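Local coordinates for protein Cfl (Pectobacterium brasiliense, PDB 7A9J) that is a coronafacic acid ligase of the ATP-dependent AMP-binding enzyme family, probably activating a carboxylic acid with ATP before joining it to its acceptor, at residues E269-T274 against N298-S303; K145-D150 against N159-E164; G363-I368 against L379-A384. The protein carries 1 engineered substitution. All coordinates share one frame; numbering follows the deposited sequence.

Contact 1: residues E269-T274 against N298-S303; sequences ETLKET and NSLDLS
The side chain of Lys272 runs over the flat peptide groups of the facing loop. Its CE sits above one face of the Ser299-Leu300 peptide, 3.7 Å from Ser299 C, and its NZ above a face of the Asn298-Ser299 peptide, 3.6 Å from Ser299 N. The third flat group, the carboxamide of Asn298, is poorly ordered, and the lysine meets the methylene behind it: NZ lies 3.2 Å from Asn298 CB, with the two side chains at about a right angle. Lysine suits this place because its chain, extended beyond CG, spreads methylenes over the loop and carries the ammonium to the outer side of the contact, where Asn296 OD1 accepts a weak hydrogen bond from it. No hydrogen bond joins the two segments themselves. The contact sets the last turns of helix 267-274 against the loop that leads from helix 283-294 into strand 306-311, within the alternating helices and parallel strands of the AMP-binding domain. Its buried end belongs to the leucines. In Leu300, CG stands anti to the backbone N (chi1 170°), which carries the branch toward the helix, where CD1 reaches Lys272 CG at 3.7 Å and CD2 meets Leu271 CD1 at 3.9 Å. Leu271 also packs on Ile289 of helix 283-294, so a branched apolar residue fits where helix and loop close over one another. Polar residues secure each backbone separately. Thr274 OG1 bonds to Thr270 O at 2.8 Å from above the carbonyl plane, and that oxygen also takes the helical bond from Thr274 N. In the loop, Asp301 OD1 accepts from Ser303 N at 3.0 Å, an Asx turn. Leu300 N, for its part, is bonded to Glu293 OE1.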
# COMPACT_ATOMS: atom_id res chain seq x y z
N GLU A 269 2.54 4.01 21.42
CA GLU A 269 2.95 5.22 22.12
C GLU A 269 3.09 6.40 21.17
O GLU A 269 2.74 7.53 21.51
CB GLU A 269 4.23 4.97 22.91
CG GLU A 269 3.99 4.25 24.25
CD GLU A 269 3.14 5.06 25.25
OE1 GLU A 269 3.02 6.30 25.10
OE2 GLU A 269 2.58 4.45 26.19
N THR A 270 3.63 6.16 19.97
CA THR A 270 3.73 7.21 18.98
C THR A 270 2.37 7.79 18.63
O THR A 270 2.23 9.01 18.47
CB THR A 270 4.43 6.65 17.74
OG1 THR A 270 5.77 6.28 18.13
CG2 THR A 270 4.44 7.69 16.59
N LEU A 271 1.36 6.93 18.49
CA LEU A 271 0.03 7.40 18.10
C LEU A 271 -0.63 8.18 19.23
O LEU A 271 -1.35 9.15 18.98
CB LEU A 271 -0.85 6.22 17.65
CG LEU A 271 -0.55 5.64 16.27
CD1 LEU A 271 -1.49 4.49 15.97
CD2 LEU A 271 -0.73 6.79 15.21
N LYS A 272 -0.42 7.76 20.48
CA LYS A 272 -0.91 8.56 21.60
C LYS A 272 -0.28 9.94 21.59
O LYS A 272 -0.93 10.93 21.93
CB LYS A 272 -0.64 7.86 22.93
CG LYS A 272 -1.49 6.60 23.15
CD LYS A 272 -1.15 5.96 24.50
CE LYS A 272 -2.07 4.79 24.82
NZ LYS A 272 -1.62 4.03 26.02
N GLU A 273 0.98 10.03 21.20
CA GLU A 273 1.62 11.34 21.26
C GLU A 273 1.22 12.20 20.07
O GLU A 273 1.01 13.40 20.20
CB GLU A 273 3.13 11.21 21.30
CG GLU A 273 3.83 12.55 21.25
CD GLU A 273 5.33 12.42 21.45
OE1 GLU A 273 5.97 13.45 21.75
OE2 GLU A 273 5.85 11.29 21.33
N THR A 274 1.14 11.60 18.88
CA THR A 274 1.01 12.42 17.69
C THR A 274 -0.42 12.59 17.22
O THR A 274 -0.71 13.57 16.54
CB THR A 274 1.82 11.82 16.54
OG1 THR A 274 1.35 10.49 16.30
CG2 THR A 274 3.31 11.83 16.84
N ASN A 298 -3.32 2.44 29.25
CA ASN A 298 -3.96 3.73 29.01
C ASN A 298 -4.91 3.68 27.83
O ASN A 298 -5.76 4.57 27.69
CB ASN A 298 -2.91 4.82 28.79
CG ASN A 298 -2.12 5.14 30.05
OD1 ASN A 298 -2.63 5.01 31.17
ND2 ASN A 298 -0.87 5.57 29.88
N SER A 299 -4.78 2.67 26.98
CA SER A 299 -5.70 2.44 25.88
C SER A 299 -5.60 3.56 24.86
O SER A 299 -5.71 4.75 25.17
CB SER A 299 -7.14 2.28 26.38
OG SER A 299 -7.44 0.91 26.58
N LEU A 300 -5.37 3.17 23.62
CA LEU A 300 -5.29 4.12 22.53
C LEU A 300 -6.70 4.32 21.97
O LEU A 300 -7.38 3.35 21.63
CB LEU A 300 -4.33 3.60 21.47
CG LEU A 300 -4.29 4.32 20.14
CD1 LEU A 300 -3.69 5.68 20.34
CD2 LEU A 300 -3.44 3.48 19.21
N ASP A 301 -7.10 5.58 21.84
CA ASP A 301 -8.42 5.97 21.34
C ASP A 301 -8.32 6.30 19.85
O ASP A 301 -7.92 7.41 19.46
CB ASP A 301 -8.94 7.17 22.12
CG ASP A 301 -10.33 7.62 21.66
OD1 ASP A 301 -10.94 6.95 20.82
OD2 ASP A 301 -10.80 8.67 22.14
N LEU A 302 -8.71 5.34 19.01
CA LEU A 302 -8.78 5.52 17.57
C LEU A 302 -10.20 5.71 17.08
O LEU A 302 -10.43 5.64 15.87
CB LEU A 302 -8.15 4.32 16.83
CG LEU A 302 -6.66 4.09 17.09
CD1 LEU A 302 -6.22 2.98 16.16
CD2 LEU A 302 -5.93 5.42 16.79
N SER A 303 -11.15 5.99 17.99
CA SER A 303 -12.57 6.04 17.60
C SER A 303 -12.85 7.18 16.62
O SER A 303 -13.72 7.04 15.75
CB SER A 303 -13.47 6.16 18.84
OG SER A 303 -13.14 7.31 19.59

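Contact 2: residues K145-D150 against N159-E164; sequences KIWVID and NTHNWE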
# COMPACT_ATOMS: atom_id res chain seq x y z
N LYS A 145 26.42 12.48 -10.13
CA LYS A 145 26.27 13.08 -8.81
C LYS A 145 25.62 12.09 -7.87
O LYS A 145 24.59 11.49 -8.20
CB LYS A 145 25.38 14.33 -8.86
CG LYS A 145 25.90 15.38 -9.85
CD LYS A 145 27.11 16.03 -9.32
CE LYS A 145 27.82 16.84 -10.45
NZ LYS A 145 28.94 17.68 -9.96
N ILE A 146 26.20 11.97 -6.69
CA ILE A 146 25.68 11.17 -5.59
C ILE A 146 25.63 12.13 -4.40
O ILE A 146 26.68 12.51 -3.89
CB ILE A 146 26.62 9.99 -5.28
CG1 ILE A 146 26.78 9.10 -6.51
CG2 ILE A 146 26.17 9.21 -4.02
CD1 ILE A 146 27.90 8.07 -6.38
N TRP A 147 24.44 12.46 -3.90
CA TRP A 147 24.29 13.28 -2.71
C TRP A 147 23.76 12.44 -1.56
O TRP A 147 22.83 11.62 -1.76
CB TRP A 147 23.33 14.44 -2.96
CG TRP A 147 23.76 15.53 -3.94
CD1 TRP A 147 24.55 16.63 -3.68
CD2 TRP A 147 23.36 15.65 -5.32
NE1 TRP A 147 24.69 17.41 -4.81
CE2 TRP A 147 23.95 16.84 -5.83
CE3 TRP A 147 22.57 14.87 -6.17
CZ2 TRP A 147 23.80 17.25 -7.14
CZ3 TRP A 147 22.39 15.28 -7.47
CH2 TRP A 147 23.00 16.49 -7.94
N VAL A 148 24.32 12.63 -0.37
CA VAL A 148 24.05 11.79 0.80
C VAL A 148 23.82 12.72 1.99
O VAL A 148 24.70 13.54 2.32
CB VAL A 148 25.20 10.84 1.11
CG1 VAL A 148 24.91 10.00 2.38
CG2 VAL A 148 25.55 10.00 -0.09
N ILE A 149 22.66 12.59 2.63
CA ILE A 149 22.42 13.33 3.86
C ILE A 149 23.32 12.76 4.94
O ILE A 149 23.38 11.54 5.15
CB ILE A 149 20.94 13.19 4.26
CG1 ILE A 149 20.05 13.73 3.15
CG2 ILE A 149 20.70 13.90 5.61
CD1 ILE A 149 18.52 13.53 3.43
N ASP A 150 24.07 13.65 5.61
CA ASP A 150 25.01 13.28 6.66
C ASP A 150 26.15 12.40 6.15
O ASP A 150 26.71 11.62 6.92
CB ASP A 150 24.34 12.56 7.83
CG ASP A 150 23.20 13.34 8.44
OD1 ASP A 150 22.07 12.78 8.48
OD2 ASP A 150 23.45 14.45 8.94
N ASN A 159 32.50 11.78 -7.26
CA ASN A 159 31.16 12.28 -7.52
C ASN A 159 30.25 12.20 -6.30
O ASN A 159 29.06 12.41 -6.43
CB ASN A 159 30.52 11.54 -8.68
CG ASN A 159 31.25 11.81 -9.96
OD1 ASN A 159 31.74 12.92 -10.18
ND2 ASN A 159 31.33 10.79 -10.82
N THR A 160 30.80 11.94 -5.12
CA THR A 160 29.98 11.83 -3.92
C THR A 160 30.04 13.13 -3.13
O THR A 160 31.14 13.61 -2.83
CB THR A 160 30.47 10.66 -3.09
OG1 THR A 160 30.38 9.51 -3.93
CG2 THR A 160 29.58 10.44 -1.87
N HIS A 161 28.85 13.68 -2.84
CA HIS A 161 28.68 15.01 -2.26
C HIS A 161 27.80 14.93 -1.03
O HIS A 161 26.96 14.04 -0.89
CB HIS A 161 28.05 15.97 -3.29
CG HIS A 161 28.91 16.19 -4.49
ND1 HIS A 161 29.87 17.18 -4.56
CD2 HIS A 161 28.97 15.51 -5.66
CE1 HIS A 161 30.49 17.10 -5.73
NE2 HIS A 161 29.94 16.11 -6.42
N ASN A 162 28.00 15.88 -0.12
CA ASN A 162 27.08 16.00 1.00
C ASN A 162 25.79 16.67 0.52
O ASN A 162 25.82 17.59 -0.31
CB ASN A 162 27.74 16.85 2.09
CG ASN A 162 26.97 16.84 3.40
OD1 ASN A 162 25.85 17.36 3.48
ND2 ASN A 162 27.57 16.25 4.44
N TRP A 163 24.66 16.24 1.10
CA TRP A 163 23.36 16.82 0.81
C TRP A 163 23.36 18.35 0.95
O TRP A 163 22.69 19.05 0.18
CB TRP A 163 22.31 16.25 1.76
CG TRP A 163 21.03 17.01 1.81
CD1 TRP A 163 20.64 17.95 2.75
CD2 TRP A 163 19.97 16.90 0.88
NE1 TRP A 163 19.40 18.41 2.45
CE2 TRP A 163 18.96 17.82 1.29
CE3 TRP A 163 19.76 16.13 -0.26
CZ2 TRP A 163 17.77 17.96 0.61
CZ3 TRP A 163 18.52 16.24 -0.93
CH2 TRP A 163 17.57 17.18 -0.51
N GLU A 164 24.05 18.85 1.97
CA GLU A 164 24.07 20.32 2.17
C GLU A 164 24.51 21.06 0.92
O GLU A 164 24.15 22.24 0.73
CB GLU A 164 24.95 20.66 3.34
CG GLU A 164 24.47 19.96 4.56
CD GLU A 164 23.75 20.83 5.55
OE1 GLU A 164 24.16 20.80 6.73
OE2 GLU A 164 22.78 21.52 5.15
O HOH W 1 30.52 15.41 -9.51
O HOH W 2 23.78 16.37 5.11
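Ile146 and His161 anchor a parallel strand pair in which backbone donors and acceptors alternate across the gap. Ile146 N gives its hydrogen to Asn159 O at 2.9 Å, and Ile146 O in turn receives His161 N at 2.7 Å. One step on, Val148 N is bound to His161 O at 3.0 Å. The last bond, Trp163 N to Val148 O, arrives from 61° out of the carbonyl plane, as the second chain begins to turn into the short helix 163-166. Asn162 is its N-cap: with CG anti to the backbone N (chi1 -170°), OD1 accepts from Glu164 N at 2.8 Å, in the carbonyl plane on a lone pair. An asparagine suits this place because its short side chain sets a carbonyl oxygen close to the first turn of the helix; the same OD1 also accepts from a water that accepts a hydrogen bond from Asp150 N. Asn162 N is itself bound by Glu165 OE2. At the other end, a second water lies in the plane of the His161 ring at its edge, 3.2 Å from NE2, accepting from Lys145 NZ and placed to donate to Asn159 OD1. The other ring nitrogen of His161, ND1, is bonded to Glu165 OE1, and Thr160 OG1 to Glu138 OE2. The apolar groups fill in between: Ile149 CG1 sits over one face of the Trp163 indole, and Trp147 CD1 lies 3.6 Å from His161 CB, the two rings oblique to each other. Strand 160-162 forms one edge of the five-stranded parallel sheet, and strand 145-148 separates it from strand 122-125. Ile146, Val148 and Thr160 pack on Phe130 of helix 127-132, whereas Trp163 and Ile149 turn to helix 83-95.

Contact 3: residues G363-I368 against L379-A384; sequences GVEIKI and LIRSPA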
# COMPACT_ATOMS: atom_id res chain seq x y z
N GLY A 363 -13.96 7.74 -12.58
CA GLY A 363 -13.28 7.45 -13.83
C GLY A 363 -12.80 6.02 -13.97
O GLY A 363 -12.34 5.64 -15.05
N VAL A 364 -12.81 5.24 -12.89
CA VAL A 364 -12.37 3.85 -12.97
C VAL A 364 -13.45 3.03 -13.68
O VAL A 364 -14.65 3.16 -13.39
CB VAL A 364 -12.06 3.31 -11.56
CG1 VAL A 364 -11.74 1.80 -11.57
CG2 VAL A 364 -10.86 4.07 -10.95
N GLU A 365 -13.03 2.23 -14.66
CA GLU A 365 -13.94 1.33 -15.37
C GLU A 365 -13.67 -0.09 -14.95
O GLU A 365 -12.51 -0.48 -14.82
CB GLU A 365 -13.75 1.44 -16.89
CG GLU A 365 -13.69 2.88 -17.43
CD GLU A 365 -13.11 2.88 -18.84
OE1 GLU A 365 -13.84 2.46 -19.76
OE2 GLU A 365 -11.92 3.23 -19.00
N ILE A 366 -14.72 -0.89 -14.76
CA ILE A 366 -14.47 -2.28 -14.41
C ILE A 366 -15.24 -3.15 -15.37
O ILE A 366 -16.24 -2.72 -15.95
CB ILE A 366 -14.83 -2.64 -12.95
CG1 ILE A 366 -16.32 -2.50 -12.70
CG2 ILE A 366 -14.00 -1.78 -11.91
CD1 ILE A 366 -16.77 -3.51 -11.74
N LYS A 367 -14.72 -4.36 -15.56
CA LYS A 367 -15.45 -5.39 -16.27
C LYS A 367 -15.31 -6.67 -15.45
O LYS A 367 -14.25 -6.95 -14.88
CB LYS A 367 -14.92 -5.57 -17.71
CG LYS A 367 -15.26 -6.89 -18.37
CD LYS A 367 -15.01 -6.83 -19.88
CE LYS A 367 -13.66 -6.16 -20.18
NZ LYS A 367 -13.35 -6.24 -21.65
N ILE A 368 -16.38 -7.42 -15.37
CA ILE A 368 -16.37 -8.68 -14.65
C ILE A 368 -16.53 -9.77 -15.69
O ILE A 368 -17.51 -9.79 -16.44
CB ILE A 368 -17.46 -8.73 -13.58
CG1 ILE A 368 -17.20 -7.60 -12.57
CG2 ILE A 368 -17.47 -10.09 -12.90
CD1 ILE A 368 -18.35 -7.25 -11.70
N LEU A 379 -11.67 -7.16 -13.91
CA LEU A 379 -10.79 -6.45 -14.84
C LEU A 379 -10.96 -4.95 -14.64
O LEU A 379 -12.07 -4.47 -14.42
CB LEU A 379 -11.14 -6.82 -16.28
CG LEU A 379 -11.35 -8.29 -16.64
CD1 LEU A 379 -11.54 -8.48 -18.14
CD2 LEU A 379 -10.16 -9.04 -16.15
N ILE A 380 -9.87 -4.19 -14.73
CA ILE A 380 -9.93 -2.78 -14.36
C ILE A 380 -9.21 -1.94 -15.41
O ILE A 380 -8.12 -2.30 -15.87
CB ILE A 380 -9.32 -2.49 -12.96
CG1 ILE A 380 -10.05 -3.30 -11.89
CG2 ILE A 380 -9.40 -0.94 -12.63
CD1 ILE A 380 -9.27 -3.35 -10.61
N ARG A 381 -9.82 -0.82 -15.78
CA ARG A 381 -9.12 0.23 -16.50
C ARG A 381 -9.14 1.52 -15.66
O ARG A 381 -10.20 1.92 -15.15
CB ARG A 381 -9.76 0.44 -17.88
CG ARG A 381 -8.93 1.29 -18.82
CD ARG A 381 -9.30 0.86 -20.27
NE ARG A 381 -10.71 1.10 -20.54
CZ ARG A 381 -11.36 0.66 -21.62
NH1 ARG A 381 -10.72 -0.03 -22.54
NH2 ARG A 381 -12.66 0.93 -21.77
N SER A 382 -7.99 2.12 -15.50
CA SER A 382 -7.86 3.26 -14.58
C SER A 382 -7.76 4.59 -15.34
O SER A 382 -7.24 4.61 -16.47
CB SER A 382 -6.62 3.08 -13.69
OG SER A 382 -6.33 4.31 -13.01
N PRO A 383 -8.30 5.69 -14.79
CA PRO A 383 -8.08 7.00 -15.43
C PRO A 383 -6.67 7.49 -15.29
O PRO A 383 -6.28 8.43 -16.01
CB PRO A 383 -9.07 7.93 -14.70
CG PRO A 383 -9.12 7.36 -13.30
CD PRO A 383 -9.09 5.83 -13.56
N ALA A 384 -5.87 6.90 -14.40
CA ALA A 384 -4.45 7.21 -14.33
C ALA A 384 -3.72 6.20 -15.21
O ALA A 384 -3.45 5.07 -14.80
CB ALA A 384 -3.95 7.21 -12.89
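Val364, Ile380 and Pro383 form the apolar centre of this hairpin contact. Val364 divides its methyls, CG1 touching Ile380 CG2 at 3.8 Å and CG2 meeting Pro383 CD at 3.6 Å; a beta-branched residue offers just such a two-way wedge. Ile366 CG2 extends the patch more loosely along Ile380. Antiparallel bonds link the backbones on each side of the non-hydrogen-bonded pair Ile366-Ile380, through Glu365 with Arg381 and Lys367 with Leu379. The residues of those two pairs turn to the other face. There Lys367 CE packs on Leu379 CD1 at 3.7 Å, while the lysine ammonium makes a cation-pi contact with Trp403. At the polar edge Arg381, its chain bent at chi3 (61°), grips Glu365 side-on in a salt bridge: NH2 donates to OE1 at 2.8 Å in the guanidinium plane, and NE to OE2 at 2.9 Å, coming from above the carboxylate plane. The two planes are 38° apart. A third bond, from Arg381 NH1 to Asp401 O, holds the group from a further direction. Trp403 lies against Glu365, Leu379 and Arg381, strand 342-346 meets Val364 and Ile380, and helix 203-214 approaches Val364 and Pro383 through Leu212.

How the contacts relate
From the N terminus the three contacts follow in series, none nested in or crossing another, all in the AMP-binding part of the enzyme. Contact 2 comes first and closes an eight-residue loop at one edge of the five-stranded parallel sheet. Contact 1 then spans 23 intervening residues, which include strand 278-281 and helix 283-294, and ties a helix end to the approach to strand 306-311. Contact 3 closes a beta hairpin, with ten residues between its segments, among antiparallel strands, the side chain of Ile380 about 10 Å from the bound indene acid. Contacts 1 and 3 lie on opposite sides of the chain's centre, their own centres 37 Å apart, and no two contacts touch.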